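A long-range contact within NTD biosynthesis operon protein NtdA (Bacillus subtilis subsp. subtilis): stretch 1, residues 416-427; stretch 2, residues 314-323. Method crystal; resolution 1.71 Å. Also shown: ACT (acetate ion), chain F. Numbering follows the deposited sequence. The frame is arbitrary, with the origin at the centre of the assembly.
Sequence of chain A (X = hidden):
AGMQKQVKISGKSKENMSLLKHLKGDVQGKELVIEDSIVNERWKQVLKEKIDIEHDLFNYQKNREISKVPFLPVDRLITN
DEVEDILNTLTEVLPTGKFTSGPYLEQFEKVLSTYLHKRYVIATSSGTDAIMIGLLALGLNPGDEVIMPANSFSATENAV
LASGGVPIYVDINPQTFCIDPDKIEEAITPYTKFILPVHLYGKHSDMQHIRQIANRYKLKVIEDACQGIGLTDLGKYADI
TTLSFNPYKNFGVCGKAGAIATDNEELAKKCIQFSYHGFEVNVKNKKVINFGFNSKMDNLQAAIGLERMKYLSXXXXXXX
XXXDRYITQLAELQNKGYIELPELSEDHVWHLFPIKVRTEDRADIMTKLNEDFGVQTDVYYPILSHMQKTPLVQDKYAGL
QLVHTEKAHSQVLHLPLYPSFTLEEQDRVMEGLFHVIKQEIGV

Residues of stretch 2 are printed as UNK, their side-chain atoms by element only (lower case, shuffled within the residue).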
# COMPACT_ATOMS: atom_id res chain seq x y z
N PRO A 416 2.24 20.79 20.37
CA PRO A 416 3.02 20.62 19.13
C PRO A 416 4.44 20.12 19.40
O PRO A 416 5.11 20.64 20.30
CB PRO A 416 3.08 22.05 18.56
CG PRO A 416 1.81 22.68 19.05
CD PRO A 416 1.61 22.13 20.45
N LEU A 417 4.87 19.10 18.66
CA LEU A 417 6.24 18.58 18.80
C LEU A 417 6.60 17.78 17.54
O LEU A 417 6.02 16.73 17.26
CB LEU A 417 6.40 17.74 20.08
CG LEU A 417 7.86 17.50 20.53
CD1 LEU A 417 7.95 17.10 22.01
CD2 LEU A 417 8.56 16.43 19.68
N TYR A 418 7.57 18.28 16.78
CA TYR A 418 8.06 17.54 15.63
C TYR A 418 9.43 18.13 15.35
O TYR A 418 9.73 19.22 15.84
CB TYR A 418 7.08 17.64 14.44
CG TYR A 418 6.76 19.07 14.04
CD1 TYR A 418 7.47 19.71 13.03
CD2 TYR A 418 5.75 19.78 14.68
CE1 TYR A 418 7.19 21.03 12.66
CE2 TYR A 418 5.46 21.09 14.32
CZ TYR A 418 6.19 21.71 13.32
OH TYR A 418 5.90 23.01 12.97
N PRO A 419 10.28 17.41 14.61
CA PRO A 419 11.69 17.87 14.58
C PRO A 419 11.92 19.27 14.01
O PRO A 419 12.84 19.95 14.48
CB PRO A 419 12.39 16.82 13.71
CG PRO A 419 11.55 15.61 13.83
CD PRO A 419 10.12 16.09 13.96
N SER A 420 11.13 19.69 13.02
CA SER A 420 11.31 21.03 12.44
C SER A 420 10.54 22.15 13.15
O SER A 420 10.48 23.28 12.67
CB SER A 420 10.97 21.03 10.95
OG SER A 420 11.96 20.33 10.21
N PHE A 421 9.95 21.82 14.30
CA PHE A 421 9.26 22.80 15.12
C PHE A 421 10.31 23.81 15.61
O PHE A 421 11.46 23.43 15.86
CB PHE A 421 8.66 22.06 16.30
CG PHE A 421 7.70 22.87 17.14
CD1 PHE A 421 6.68 23.61 16.54
CD2 PHE A 421 7.78 22.82 18.52
CE1 PHE A 421 5.76 24.32 17.33
CE2 PHE A 421 6.86 23.51 19.32
CZ PHE A 421 5.85 24.26 18.72
N THR A 422 9.95 25.08 15.74
CA THR A 422 10.93 26.07 16.18
C THR A 422 10.79 26.33 17.66
O THR A 422 9.70 26.16 18.23
CB THR A 422 10.84 27.41 15.41
OG1 THR A 422 9.57 28.02 15.65
CG2 THR A 422 11.02 27.19 13.92
N LEU A 423 11.87 26.74 18.31
CA LEU A 423 11.81 27.02 19.73
C LEU A 423 10.99 28.27 20.01
O LEU A 423 10.34 28.38 21.04
CB LEU A 423 13.20 27.16 20.32
CG LEU A 423 14.10 25.96 20.12
CD1 LEU A 423 15.45 26.21 20.82
CD2 LEU A 423 13.45 24.70 20.67
N GLU A 424 11.00 29.22 19.08
CA GLU A 424 10.17 30.41 19.25
C GLU A 424 8.67 30.10 19.18
O GLU A 424 7.87 30.70 19.91
CB GLU A 424 10.58 31.53 18.28
CG GLU A 424 10.43 31.21 16.80
CD GLU A 424 11.73 30.70 16.17
OE1 GLU A 424 12.61 30.21 16.90
OE2 GLU A 424 11.86 30.79 14.92
N GLU A 425 8.27 29.16 18.33
CA GLU A 425 6.89 28.66 18.40
C GLU A 425 6.63 27.97 19.73
O GLU A 425 5.57 28.13 20.33
CB GLU A 425 6.62 27.68 17.27
CG GLU A 425 6.47 28.28 15.90
CD GLU A 425 6.51 27.20 14.83
OE1 GLU A 425 7.59 26.62 14.59
OE2 GLU A 425 5.45 26.93 14.23
N GLN A 426 7.59 27.15 20.17
CA GLN A 426 7.41 26.46 21.44
C GLN A 426 7.27 27.46 22.59
O GLN A 426 6.44 27.25 23.49
CB GLN A 426 8.56 25.48 21.71
CG GLN A 426 8.30 24.61 22.92
CD GLN A 426 9.45 23.69 23.23
OE1 GLN A 426 10.61 24.11 23.23
NE2 GLN A 426 9.16 22.43 23.50
N ASP A 427 8.04 28.55 22.55
CA ASP A 427 7.88 29.64 23.53
C ASP A 427 6.43 30.11 23.60
O ASP A 427 5.89 30.30 24.69
CB ASP A 427 8.77 30.85 23.19
CG ASP A 427 10.26 30.57 23.34
OD1 ASP A 427 10.62 29.58 24.02
OD2 ASP A 427 11.06 31.36 22.79
N UNK A 314 19.22 12.36 14.23
CA UNK A 314 19.18 13.80 14.49
C UNK A 314 17.75 14.23 14.85
O UNK A 314 17.53 14.97 15.80
c UNK A 314 19.67 14.60 13.29
c UNK A 314 19.43 16.11 13.41
c UNK A 314 20.29 16.71 14.53
c UNK A 314 19.67 16.83 12.09
N UNK A 315 16.78 13.73 14.09
CA UNK A 315 15.39 14.11 14.33
C UNK A 315 14.89 13.63 15.67
O UNK A 315 14.17 14.36 16.38
o UNK A 315 15.04 15.66 12.03
c UNK A 315 14.48 13.63 13.20
c UNK A 315 14.53 14.52 11.98
n UNK A 315 13.98 14.03 10.87
N UNK A 316 15.24 12.40 16.04
CA UNK A 316 14.81 11.90 17.34
C UNK A 316 15.48 12.69 18.45
O UNK A 316 14.86 12.98 19.47
n UNK A 316 13.86 8.29 17.52
c UNK A 316 13.90 9.55 17.07
o UNK A 316 13.00 10.03 16.36
c UNK A 316 15.09 10.39 17.49
N UNK A 317 16.73 13.09 18.25
CA UNK A 317 17.38 13.93 19.24
C UNK A 317 16.64 15.28 19.38
O UNK A 317 16.41 15.77 20.50
c UNK A 317 20.74 16.64 21.86
c UNK A 317 20.01 14.47 21.12
c UNK A 317 19.54 15.03 19.94
c UNK A 317 19.64 16.40 19.74
c UNK A 317 20.24 17.21 20.69
c UNK A 317 18.86 14.18 18.92
c UNK A 317 20.62 15.26 22.08
N UNK A 318 16.26 15.87 18.25
CA UNK A 318 15.57 17.15 18.31
C UNK A 318 14.24 17.02 19.05
O UNK A 318 13.86 17.90 19.81
c UNK A 318 15.86 20.32 15.07
c UNK A 318 15.38 17.73 16.91
n UNK A 318 15.58 20.90 13.72
c UNK A 318 16.69 18.29 16.30
c UNK A 318 16.44 18.91 14.94
N UNK A 319 13.53 15.92 18.81
CA UNK A 319 12.30 15.64 19.56
C UNK A 319 12.55 15.57 21.05
O UNK A 319 11.77 16.13 21.84
c UNK A 319 11.66 14.33 19.09
c UNK A 319 10.51 13.04 17.31
n UNK A 319 8.10 13.35 14.55
n UNK A 319 9.87 13.06 15.99
c UNK A 319 8.58 13.31 15.79
n UNK A 319 7.79 13.56 16.82
c UNK A 319 11.06 14.42 17.69
N UNK A 320 13.63 14.90 21.45
CA UNK A 320 13.96 14.79 22.86
C UNK A 320 14.25 16.19 23.45
O UNK A 320 13.82 16.51 24.57
c UNK A 320 17.18 13.19 24.45
c UNK A 320 14.92 13.43 25.53
c UNK A 320 15.17 13.88 23.06
c UNK A 320 15.84 13.95 24.44
N UNK A 321 14.99 17.00 22.70
CA UNK A 321 15.33 18.34 23.18
C UNK A 321 14.06 19.13 23.41
O UNK A 321 13.90 19.80 24.44
c UNK A 321 18.14 21.80 24.06
c UNK A 321 16.38 22.85 22.79
c UNK A 321 15.98 21.60 22.31
c UNK A 321 16.66 20.45 22.70
c UNK A 321 17.46 22.94 23.67
c UNK A 321 17.73 20.56 23.58
c UNK A 321 16.23 19.10 22.19
N UNK A 322 13.14 19.05 22.45
CA UNK A 322 11.85 19.72 22.59
C UNK A 322 11.08 19.22 23.81
O UNK A 322 10.51 20.03 24.55
c UNK A 322 10.78 19.84 18.88
c UNK A 322 11.30 21.84 20.33
c UNK A 322 11.00 19.51 21.34
c UNK A 322 11.50 20.32 20.14
N UNK A 323 11.05 17.91 24.03
CA UNK A 323 10.31 17.35 25.15
C UNK A 323 10.93 17.82 26.46
O UNK A 323 10.22 18.21 27.39
c UNK A 323 10.28 15.82 25.08
C ACT F . 4.88 13.90 14.79
O ACT F . 5.67 14.09 15.69
OXT ACT F . 5.29 13.82 13.63
CH3 ACT F . 3.40 13.80 15.10
O HOH W 1 13.77 23.00 14.05
O HOH W 2 14.53 19.64 11.35

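Stretch 2 is one continuous helix, so its side chains can be read from atom count, element and branching, and each reading tested against the loop and short helix of stretch 1.

Position 314 carries four carbons forked at the second, and its side chain makes no contact with stretch 1. The fork after a CH2 makes it Leu314.

Position 315 has two carbons, the second bearing one oxygen and one nitrogen; the oxygen lies 3.3 Å from Pro419 CB. This short amide is Asn315, the oxygen its OD1, and here the backbones come closest, with 5.3 Å between Pro419 CA and Asn315 CA.

Position 316 repeats that pattern of two carbons, one oxygen and one nitrogen, but its CA-to-CB bond points away and it makes no contact: Asn316.

Position 317 shows one carbon followed by a six-carbon ring without a hydroxyl, out of reach of stretch 1. This is Phe317.

Position 318 is a row of four carbons ending in nitrogen; its CA-to-CB bond points toward stretch 1, and the terminal nitrogen lies 3.0 Å from Pro419 O. That chain defines Lys318, and the bond from NZ to Pro419 O is weak. Lys318 NZ also donates to the O atoms of water 1 (2.8 Å) and water 2 (2.9 Å); the first water donates to Phe421 O, and the second is hydrogen-bonded to Ser420 OG, so the amine reaches the turn both directly and through solvent.

Position 319 has three carbons, a nitrogen, then a carbon carrying two more nitrogens, one of them 3.5 Å from Pro419 CD. Pro419 CD and Tyr418 CA pack over one face of this group, a guanidinium and hence Arg319, the nitrogen near Pro419 being NH2. The acetate, probably from the crystallisation liquor, lies at its edge: Arg319 NH1 donates to ACT O over a very short 2.5 Å, and Arg319 NH2 to ACT OXT over 3.0 Å.

Position 320 is again four carbons forked at the second; its CA-to-CB bond points away, and its side chain makes no contact with stretch 1: Leu320.

Position 321 has one carbon and a six-carbon ring, whose edge meets Leu423, a ring carbon lying 4.0 Å from Leu423 CD1. This gives Phe321, and the ring carbon is CE2.

Position 322 has four carbons forked at the second, and its CA-to-CB bond points toward stretch 1. Its CB is 3.8 Å from Leu417 CG, one terminal carbon is 4.0 Å from Phe421 CB, and the other is 3.6 Å from Leu423 CD2. It is Leu322, the terminal carbons being CD1 and CD2 respectively.

Position 323 has a single side-chain carbon, CB, 4.1 Å from Leu417 CD1, identifying Ala323.

The contact buries 633 Å², and Leu322 and Pro419 contribute most. Leu322 fills an apolar site formed by Leu417, Phe421 and Leu423, while Leu322 O accepts from Gln426 NE2 at 2.9 Å with an N-H...O angle of 150°. The type I turn from Tyr418 to Phe421 places Pro419 against the helix, where Asn315, Lys318 and Arg319 meet it. Thr422 then caps the helix of Leu423 and Gln426, Thr422 OG1 accepting from Glu425 N at 3.2 Å. Apolar packing thus combines with polar bonds to backbone carbonyls on both stretches.

Stretch 2, residues 314-323: LNNFKRLFLA
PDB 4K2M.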